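Local coordinates for protein glycerol-3-phosphate dehydrogenase [NAD(+)] 1 (Saccharomyces cerevisiae, PDB 4FGW) that interconverts dihydroxyacetone phosphate and sn-glycerol 3-phosphate with NAD(H), and drives glycerol accumulation in yeast under hyperosmotic stress, at residues 238-241 and 242-246. Residues are numbered along the deposited sequence; the frame is centred on the assembly and turned at random.
Sequences ISIC and GALKN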
loop_
_atom_site.group_PDB
_atom_site.type_symbol
_atom_site.label_atom_id
_atom_site.label_comp_id
_atom_site.label_asym_id
_atom_site.label_seq_id
_atom_site.Cartn_x
_atom_site.Cartn_y
_atom_site.Cartn_z
ATOM N N ILE A 238 -2.984 14.988 -3.970
ATOM C CA ILE A 238 -1.583 14.671 -4.118
ATOM C C ILE A 238 -0.646 15.431 -3.186
ATOM O O ILE A 238 0.381 14.920 -2.810
ATOM C CB ILE A 238 -1.170 14.715 -5.584
ATOM C CG1 ILE A 238 -0.380 15.952 -5.948
ATOM C CG2 ILE A 238 -2.369 14.720 -6.409
ATOM C CD1 ILE A 238 0.146 15.894 -7.336
ATOM N N SER A 239 -1.052 16.624 -2.781
ATOM C CA SER A 239 -0.321 17.476 -1.836
ATOM C C SER A 239 -0.332 17.040 -0.377
ATOM O O SER A 239 0.710 17.098 0.276
ATOM C CB SER A 239 -0.795 18.921 -1.948
ATOM O OG SER A 239 -0.784 19.350 -3.298
ATOM N N ILE A 240 -1.498 16.647 0.148
ATOM C CA ILE A 240 -1.604 16.246 1.552
ATOM C C ILE A 240 -0.860 14.957 1.890
ATOM O O ILE A 240 -0.298 14.845 2.980
ATOM C CB ILE A 240 -3.031 16.370 2.148
ATOM C CG1 ILE A 240 -3.966 15.287 1.632
ATOM C CG2 ILE A 240 -3.623 17.788 1.966
ATOM C CD1 ILE A 240 -4.527 14.540 2.714
ATOM N N CYS A 241 -0.808 14.019 0.920
ATOM C CA CYS A 241 -0.101 12.740 1.006
ATOM C C CYS A 241 1.389 12.951 1.283
ATOM O O CYS A 241 1.926 12.292 2.162
ATOM C CB CYS A 241 -0.306 11.933 -0.270
ATOM S SG CYS A 241 -2.006 11.380 -0.552
ATOM N N GLY A 242 2.019 13.879 0.547
ATOM C CA GLY A 242 3.436 14.233 0.645
ATOM C C GLY A 242 3.923 14.665 2.017
ATOM O O GLY A 242 5.115 14.538 2.322
ATOM N N ALA A 243 3.009 15.187 2.852
ATOM C CA ALA A 243 3.296 15.595 4.214
ATOM C C ALA A 243 2.893 14.498 5.200
ATOM O O ALA A 243 3.736 14.066 5.983
ATOM C CB ALA A 243 2.572 16.896 4.540
ATOM N N LEU A 244 1.620 14.031 5.141
ATOM C CA LEU A 244 1.018 13.043 6.053
ATOM C C LEU A 244 1.653 11.656 6.109
ATOM O O LEU A 244 1.641 11.033 7.176
ATOM C CB LEU A 244 -0.511 12.971 5.893
ATOM C CG LEU A 244 -1.290 14.283 6.097
ATOM C CD1 LEU A 244 -2.774 14.047 6.058
ATOM C CD2 LEU A 244 -0.910 14.975 7.398
ATOM N N LYS A 245 2.252 11.200 4.988
ATOM C CA LYS A 245 2.932 9.901 4.878
ATOM C C LYS A 245 4.045 9.746 5.919
ATOM O O LYS A 245 4.284 8.637 6.401
ATOM C CB LYS A 245 3.481 9.660 3.445
ATOM C CG LYS A 245 4.591 10.635 3.031
ATOM C CD LYS A 245 5.078 10.437 1.613
ATOM C CE LYS A 245 6.254 11.339 1.318
ATOM N NZ LYS A 245 7.475 10.879 2.023
ATOM N N ASN A 246 4.710 10.858 6.273
ATOM C CA ASN A 246 5.814 10.848 7.234
ATOM C C ASN A 246 5.367 10.643 8.669
ATOM O O ASN A 246 6.126 10.088 9.461
ATOM C CB ASN A 246 6.705 12.066 7.058
ATOM C CG ASN A 246 7.213 12.232 5.650
ATOM O OD1 ASN A 246 7.357 11.271 4.888
ATOM N ND2 ASN A 246 7.439 13.460 5.254
#
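I240 and L244 meet one turn apart on helix 235-257, the helix that opens the C-terminal part of this two-domain dehydrogenase, just after the last strand of the Rossmann-type sheet. Their side chains run across each other at a slant. The contact is between methyl ends, CD1 of I240 to CD1 of L244 at 3.8 Å. I240 turns CG1 between its backbone N and carbonyl carbon (chi1 73°), and the branch carries CD1 to that meeting point. CG of L244 packs 3.3 Å from I240 O. The same carbonyl oxygen accepts a nearly straight bond from L244 N (3.0 Å) and a weak one from A243 N. I276 of helix 261-283 touches I240, C241 and L244, and Y292 of helix 289-294 touches I240 and C241. This apolar face of the helix thus packs against both helices.

K245 belongs to a more polar side. It is probably the proton acceptor of the active site, and its side chain lies close to K152, a probable substrate-binding residue. K245 N bonds to C241 O at 3.0 Å. CG of K245 lies 3.3 Å from C241 O. From there the chain is extended until chi4 (72°) bends the amine round. NZ donates to N246 OD1 and is hydrogen-bonded to T305 OG1 of helix 296-307, so two bonds hold the amine in place. A methionine here would probably leave N246 OD1 without its donor and T305 OG1 without this partner, and the active site without its presumed base. The bond from K245 NZ to N246 OD1 is 2.9 Å long, with NZ tilted 16° from the plane of the amide carbonyl.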